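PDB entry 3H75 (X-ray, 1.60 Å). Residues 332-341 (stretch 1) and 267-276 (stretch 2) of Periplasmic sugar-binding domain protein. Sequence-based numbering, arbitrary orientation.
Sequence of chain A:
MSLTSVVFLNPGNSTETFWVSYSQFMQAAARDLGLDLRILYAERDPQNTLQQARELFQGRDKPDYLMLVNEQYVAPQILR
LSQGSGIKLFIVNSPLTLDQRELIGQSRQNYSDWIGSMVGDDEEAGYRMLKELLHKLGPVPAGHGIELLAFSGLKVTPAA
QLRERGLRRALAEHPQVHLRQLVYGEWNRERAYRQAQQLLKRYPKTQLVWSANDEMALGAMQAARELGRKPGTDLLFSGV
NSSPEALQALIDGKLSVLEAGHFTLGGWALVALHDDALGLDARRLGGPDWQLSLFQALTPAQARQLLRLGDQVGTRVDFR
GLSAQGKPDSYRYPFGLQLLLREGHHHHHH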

ATOM      1  N   ARG A 332      -4.172  -5.583 -22.716  1.00 31.28           N
ATOM      2  CA  ARG A 332      -3.415  -4.868 -21.710  1.00 29.98           C
ATOM      3  C   ARG A 332      -3.884  -5.500 -20.416  1.00 27.56           C
ATOM      4  O   ARG A 332      -5.048  -5.878 -20.294  1.00 27.00           O
ATOM      5  CB  ARG A 332      -3.742  -3.372 -21.733  1.00 31.69           C
ATOM      6  CG  ARG A 332      -3.359  -2.668 -23.029  1.00 34.41           C
ATOM      7  CD  ARG A 332      -3.268  -1.159 -22.830  1.00 37.13           C
ATOM      8  NE  ARG A 332      -2.883  -0.446 -24.049  1.00 40.12           N
ATOM      9  CZ  ARG A 332      -1.819  -0.743 -24.791  1.00 41.28           C
ATOM     10  NH1 ARG A 332      -1.026  -1.746 -24.447  1.00 41.64           N
ATOM     11  NH2 ARG A 332      -1.541  -0.028 -25.873  1.00 42.25           N
ATOM     12  N   TYR A 333      -2.979  -5.648 -19.458  1.00 24.78           N
ATOM     13  CA  TYR A 333      -3.344  -6.249 -18.185  1.00 21.95           C
ATOM     14  C   TYR A 333      -4.443  -5.429 -17.523  1.00 21.27           C
ATOM     15  O   TYR A 333      -4.311  -4.214 -17.370  1.00 20.78           O
ATOM     16  CB  TYR A 333      -2.132  -6.308 -17.262  1.00 20.01           C
ATOM     17  CG  TYR A 333      -0.995  -7.161 -17.776  1.00 17.31           C
ATOM     18  CD1 TYR A 333      -1.176  -8.517 -18.037  1.00 17.34           C
ATOM     19  CD2 TYR A 333       0.280  -6.620 -17.949  1.00 17.85           C
ATOM     20  CE1 TYR A 333      -0.113  -9.317 -18.448  1.00 17.35           C
ATOM     21  CE2 TYR A 333       1.346  -7.408 -18.359  1.00 17.43           C
ATOM     22  CZ  TYR A 333       1.145  -8.754 -18.604  1.00 16.46           C
ATOM     23  OH  TYR A 333       2.211  -9.540 -18.976  1.00 17.46           O
ATOM     24  N   PRO A 334      -5.550  -6.083 -17.138  1.00 20.89           N
ATOM     25  CA  PRO A 334      -6.662  -5.382 -16.488  1.00 20.27           C
ATOM     26  C   PRO A 334      -6.517  -5.379 -14.966  1.00 18.94           C
ATOM     27  O   PRO A 334      -7.507  -5.464 -14.240  1.00 18.29           O
ATOM     28  CB  PRO A 334      -7.870  -6.183 -16.947  1.00 21.23           C
ATOM     29  CG  PRO A 334      -7.338  -7.581 -16.920  1.00 22.53           C
ATOM     30  CD  PRO A 334      -5.963  -7.435 -17.558  1.00 21.08           C
ATOM     31  N   PHE A 335      -5.275  -5.279 -14.492  1.00 17.02           N
ATOM     32  CA  PHE A 335      -4.998  -5.279 -13.057  1.00 15.56           C
ATOM     33  C   PHE A 335      -5.827  -4.252 -12.290  1.00 14.40           C
ATOM     34  O   PHE A 335      -5.813  -3.064 -12.604  1.00 13.64           O
ATOM     35  CB  PHE A 335      -3.513  -5.007 -12.789  1.00 13.19           C
ATOM     36  CG  PHE A 335      -2.578  -6.011 -13.408  1.00 14.24           C
ATOM     37  CD1 PHE A 335      -2.885  -7.371 -13.421  1.00 13.78           C
ATOM     38  CD2 PHE A 335      -1.362  -5.593 -13.936  1.00 13.47           C
ATOM     39  CE1 PHE A 335      -1.987  -8.302 -13.955  1.00 13.01           C
ATOM     40  CE2 PHE A 335      -0.457  -6.512 -14.469  1.00 14.13           C
ATOM     41  CZ  PHE A 335      -0.772  -7.867 -14.479  1.00 12.36           C
ATOM     42  N   GLY A 336      -6.537  -4.717 -11.268  1.00 13.93           N
ATOM     43  CA  GLY A 336      -7.353  -3.816 -10.477  1.00 14.89           C
ATOM     44  C   GLY A 336      -8.172  -4.546  -9.434  1.00 15.17           C
ATOM     45  O   GLY A 336      -8.309  -5.769  -9.472  1.00 12.62           O
ATOM     46  N   LEU A 337      -8.726  -3.787  -8.496  1.00 15.27           N
ATOM     47  CA  LEU A 337      -9.532  -4.369  -7.434  1.00 17.40           C
ATOM     48  C   LEU A 337     -10.798  -5.002  -7.998  1.00 17.27           C
ATOM     49  O   LEU A 337     -11.348  -5.936  -7.416  1.00 15.62           O
ATOM     50  CB  LEU A 337      -9.899  -3.290  -6.413  1.00 17.76           C
ATOM     51  CG  LEU A 337     -10.589  -3.723  -5.120  1.00 20.22           C
ATOM     52  CD1 LEU A 337      -9.724  -4.733  -4.377  1.00 19.08           C
ATOM     53  CD2 LEU A 337     -10.837  -2.495  -4.255  1.00 19.99           C
ATOM     54  N   GLN A 338     -11.259  -4.504  -9.141  1.00 18.97           N
ATOM     55  CA  GLN A 338     -12.475  -5.045  -9.733  1.00 20.79           C
ATOM     56  C   GLN A 338     -12.360  -6.531 -10.054  1.00 19.93           C
ATOM     57  O   GLN A 338     -13.357  -7.247 -10.035  1.00 19.73           O
ATOM     58  CB  GLN A 338     -12.854  -4.261 -10.991  1.00 22.39           C
ATOM     59  CG  GLN A 338     -14.249  -4.583 -11.503  1.00 26.58           C
ATOM     60  CD  GLN A 338     -15.269  -4.678 -10.377  1.00 28.36           C
ATOM     61  OE1 GLN A 338     -15.353  -3.794  -9.520  1.00 26.26           O
ATOM     62  NE2 GLN A 338     -16.049  -5.754 -10.375  1.00 30.20           N
ATOM     63  N   LEU A 339     -11.147  -6.999 -10.336  1.00 18.90           N
ATOM     64  CA  LEU A 339     -10.941  -8.411 -10.642  1.00 19.43           C
ATOM     65  C   LEU A 339     -11.266  -9.278  -9.426  1.00 20.37           C
ATOM     66  O   LEU A 339     -11.539 -10.473  -9.558  1.00 21.82           O
ATOM     67  CB  LEU A 339      -9.491  -8.663 -11.075  1.00 19.39           C
ATOM     68  CG  LEU A 339      -9.026  -8.025 -12.388  1.00 20.20           C
ATOM     69  CD1 LEU A 339      -7.563  -8.372 -12.637  1.00 20.50           C
ATOM     70  CD2 LEU A 339      -9.888  -8.524 -13.536  1.00 20.40           C
ATOM     71  N   LEU A 340     -11.238  -8.669  -8.244  1.00 19.53           N
ATOM     72  CA  LEU A 340     -11.525  -9.380  -7.004  1.00 20.07           C
ATOM     73  C   LEU A 340     -12.981  -9.252  -6.567  1.00 21.56           C
ATOM     74  O   LEU A 340     -13.481 -10.087  -5.813  1.00 22.57           O
ATOM     75  CB  LEU A 340     -10.642  -8.856  -5.865  1.00 19.02           C
ATOM     76  CG  LEU A 340      -9.139  -9.144  -5.834  1.00 16.89           C
ATOM     77  CD1 LEU A 340      -8.453  -8.552  -7.053  1.00 17.65           C
ATOM     78  CD2 LEU A 340      -8.558  -8.547  -4.561  1.00 15.86           C
ATOM     79  N   LEU A 341     -13.656  -8.211  -7.039  1.00 23.07           N
ATOM     80  CA  LEU A 341     -15.035  -7.960  -6.640  1.00 25.95           C
ATOM     81  C   LEU A 341     -16.118  -8.389  -7.631  1.00 27.73           C
ATOM     82  O   LEU A 341     -17.304  -8.301  -7.320  1.00 27.92           O
ATOM     83  CB  LEU A 341     -15.202  -6.473  -6.323  1.00 26.30           C
ATOM     84  CG  LEU A 341     -14.246  -5.931  -5.255  1.00 27.48           C
ATOM     85  CD1 LEU A 341     -14.474  -4.442  -5.070  1.00 28.37           C
ATOM     86  CD2 LEU A 341     -14.463  -6.674  -3.943  1.00 28.28           C
TER
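Stretch 2 267-276: GWALVALHDD

The most unusual feature of this contact is a reciprocal CH-pi pairing between Phe335 and Trp268. Each residue places its CB over the ring face of the other. Trp268 CB lies 3.6 Å from the centroid of the six Phe335 ring atoms CG to CZ, only 6° off the ring normal. Phe335 CB lies 3.7 Å from the centroid of the Trp268 five-membered ring (CG, CD1, NE1, CE2, CD2), 8° off its normal. The two ring planes are near parallel, at 17°. They are slid apart, however, so the rings barely overlap, and their centroids are 4.6 Å apart. With this offset, each CB sits over the partner ring. The closest atoms of the pair are Phe335 CD1 and Trp268 CE3, at 3.4 Å.

Stretch 2 is helical throughout, within a helix that extends beyond both ends. Its backbone follows the i to i+4 pattern, for example Ala272 N to Trp268 O at 3.0 Å and His274 N to Leu270 O at 2.8 Å. Stretch 1 begins extended, at Arg332 and Tyr333, and Gln338 to Leu341 are helical. The backbones come nearest at Phe335 and Trp268, whose CA atoms are 6.5 Å apart. The two chains run in opposite senses here: as stretch 1 advances from Tyr333 to Leu340, its partners step back from Asp275 to Trp268. Since the part of stretch 1 beside most of the helix is loop, no helix crossing angle is given.

Trp268, Val271 and Asp275 lie on one side of the helix, and the CA-to-CB bond of each points toward stretch 1. Trp268 has the largest covered area. Its chi1 is m, and its indole reaches along stretch 1 to Leu339 and Leu340. Gly336 O is 3.5 Å from Trp268 CZ2. Leu339 CD1 is 3.7 Å from Trp268 CH2. Leu340 CD1 meets the indole at its edge, 3.9 Å from Trp268 CH2.

Val271 fills the middle. Its CB is 3.9 Å from Phe335 CZ, and its CG1 is 4.0 Å from Tyr333 CE1. These contacts are apolar packing.

The far end is polar. Tyr333 OH donates a short hydrogen bond to Asp275 OD2, at 2.6 Å. The carboxylate oxygen sits near the plane of the tyrosine ring, at its edge. The other oxygen, Asp275 OD1, accepts a hydrogen bond from His274 ND1 at 2.9 Å. Both carboxylate oxygens are therefore engaged. In all, the contact buries 386 Å², summed over both stretches.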

ATOM      1  N   GLY A 267       0.613  -9.705  -6.493  1.00  9.99           N
ATOM      2  CA  GLY A 267       0.034 -10.710  -7.371  1.00  9.76           C
ATOM      3  C   GLY A 267       0.179 -10.326  -8.829  1.00 11.72           C
ATOM      4  O   GLY A 267       0.528 -11.154  -9.677  1.00 10.55           O
ATOM      5  N   TRP A 268      -0.096  -9.062  -9.132  1.00  9.15           N
ATOM      6  CA  TRP A 268       0.019  -8.573 -10.501  1.00  9.70           C
ATOM      7  C   TRP A 268       1.479  -8.662 -10.928  1.00 10.78           C
ATOM      8  O   TRP A 268       1.783  -8.958 -12.081  1.00 12.11           O
ATOM      9  CB  TRP A 268      -0.441  -7.118 -10.592  1.00 11.09           C
ATOM     10  CG  TRP A 268      -1.787  -6.833  -9.997  1.00  9.47           C
ATOM     11  CD1 TRP A 268      -2.171  -5.669  -9.392  1.00 10.23           C
ATOM     12  CD2 TRP A 268      -2.936  -7.695  -9.969  1.00 10.40           C
ATOM     13  NE1 TRP A 268      -3.482  -5.751  -8.991  1.00 10.04           N
ATOM     14  CE2 TRP A 268      -3.977  -6.982  -9.330  1.00  9.95           C
ATOM     15  CE3 TRP A 268      -3.188  -9.000 -10.419  1.00 11.21           C
ATOM     16  CZ2 TRP A 268      -5.250  -7.529  -9.127  1.00 11.21           C
ATOM     17  CZ3 TRP A 268      -4.456  -9.543 -10.219  1.00 10.23           C
ATOM     18  CH2 TRP A 268      -5.469  -8.806  -9.576  1.00 11.39           C
ATOM     19  N   ALA A 269       2.383  -8.389  -9.989  1.00 10.43           N
ATOM     20  CA  ALA A 269       3.811  -8.448 -10.274  1.00 10.64           C
ATOM     21  C   ALA A 269       4.201  -9.856 -10.715  1.00 10.59           C
ATOM     22  O   ALA A 269       5.009 -10.024 -11.628  1.00 10.65           O
ATOM     23  CB  ALA A 269       4.614  -8.043  -9.035  1.00 10.77           C
ATOM     24  N   LEU A 270       3.629 -10.869 -10.071  1.00 11.24           N
ATOM     25  CA  LEU A 270       3.959 -12.245 -10.437  1.00 11.26           C
ATOM     26  C   LEU A 270       3.422 -12.595 -11.821  1.00 13.07           C
ATOM     27  O   LEU A 270       4.028 -13.395 -12.538  1.00 12.66           O
ATOM     28  CB  LEU A 270       3.451 -13.227  -9.375  1.00 12.49           C
ATOM     29  CG  LEU A 270       4.221 -13.111  -8.050  1.00 10.61           C
ATOM     30  CD1 LEU A 270       3.678 -14.086  -7.029  1.00 12.31           C
ATOM     31  CD2 LEU A 270       5.695 -13.379  -8.282  1.00 11.43           C
ATOM     32  N   VAL A 271       2.297 -11.999 -12.208  1.00 12.70           N
ATOM     33  CA  VAL A 271       1.757 -12.252 -13.541  1.00 13.71           C
ATOM     34  C   VAL A 271       2.766 -11.690 -14.540  1.00 14.20           C
ATOM     35  O   VAL A 271       3.094 -12.333 -15.540  1.00 13.44           O
ATOM     36  CB  VAL A 271       0.403 -11.544 -13.771  1.00 13.45           C
ATOM     37  CG1 VAL A 271      -0.011 -11.678 -15.235  1.00 14.88           C
ATOM     38  CG2 VAL A 271      -0.661 -12.148 -12.870  1.00 13.79           C
ATOM     39  N   ALA A 272       3.258 -10.485 -14.264  1.00 12.87           N
ATOM     40  CA  ALA A 272       4.232  -9.844 -15.141  1.00 13.64           C
ATOM     41  C   ALA A 272       5.538 -10.636 -15.218  1.00 14.28           C
ATOM     42  O   ALA A 272       6.104 -10.803 -16.304  1.00 15.38           O
ATOM     43  CB  ALA A 272       4.509  -8.418 -14.668  1.00 12.96           C
ATOM     44  N   LEU A 273       6.020 -11.122 -14.077  1.00 13.92           N
ATOM     45  CA  LEU A 273       7.263 -11.888 -14.067  1.00 13.64           C
ATOM     46  C   LEU A 273       7.062 -13.227 -14.756  1.00 14.54           C
ATOM     47  O   LEU A 273       7.952 -13.713 -15.457  1.00 14.39           O
ATOM     48  CB  LEU A 273       7.764 -12.093 -12.635  1.00 13.59           C
ATOM     49  CG  LEU A 273       8.193 -10.796 -11.942  1.00 11.20           C
ATOM     50  CD1 LEU A 273       8.766 -11.116 -10.570  1.00 12.76           C
ATOM     51  CD2 LEU A 273       9.223 -10.068 -12.792  1.00 13.45           C
ATOM     52  N   HIS A 274       5.896 -13.825 -14.550  1.00 15.84           N
ATOM     53  CA  HIS A 274       5.565 -15.094 -15.185  1.00 17.49           C
ATOM     54  C   HIS A 274       5.680 -14.916 -16.696  1.00 18.16           C
ATOM     55  O   HIS A 274       6.259 -15.750 -17.394  1.00 18.14           O
ATOM     56  CB  HIS A 274       4.140 -15.504 -14.797  1.00 18.43           C
ATOM     57  CG  HIS A 274       3.554 -16.580 -15.657  1.00 21.22           C
ATOM     58  ND1 HIS A 274       3.013 -16.330 -16.899  1.00 20.86           N
ATOM     59  CD2 HIS A 274       3.404 -17.911 -15.443  1.00 21.30           C
ATOM     60  CE1 HIS A 274       2.550 -17.457 -17.413  1.00 20.98           C
ATOM     61  NE2 HIS A 274       2.775 -18.430 -16.550  1.00 22.74           N
ATOM     62  N   ASP A 275       5.136 -13.812 -17.195  1.00 17.84           N
ATOM     63  CA  ASP A 275       5.178 -13.534 -18.622  1.00 17.98           C
ATOM     64  C   ASP A 275       6.580 -13.180 -19.097  1.00 18.21           C
ATOM     65  O   ASP A 275       6.971 -13.550 -20.200  1.00 18.25           O
ATOM     66  CB  ASP A 275       4.192 -12.415 -18.970  1.00 18.15           C
ATOM     67  CG  ASP A 275       2.747 -12.884 -18.933  1.00 17.50           C
ATOM     68  OD1 ASP A 275       2.516 -14.078 -18.648  1.00 19.50           O
ATOM     69  OD2 ASP A 275       1.843 -12.064 -19.194  1.00 16.91           O
ATOM     70  N   ASP A 276       7.347 -12.476 -18.268  1.00 15.81           N
ATOM     71  CA  ASP A 276       8.707 -12.123 -18.659  1.00 16.74           C
ATOM     72  C   ASP A 276       9.527 -13.385 -18.898  1.00 15.85           C
ATOM     73  O   ASP A 276      10.312 -13.458 -19.846  1.00 15.39           O
ATOM     74  CB  ASP A 276       9.399 -11.295 -17.578  1.00 16.59           C
ATOM     75  CG  ASP A 276      10.838 -10.967 -17.937  1.00 17.57           C
ATOM     76  OD1 ASP A 276      11.053 -10.118 -18.826  1.00 19.03           O
ATOM     77  OD2 ASP A 276      11.755 -11.573 -17.345  1.00 15.05           O
TER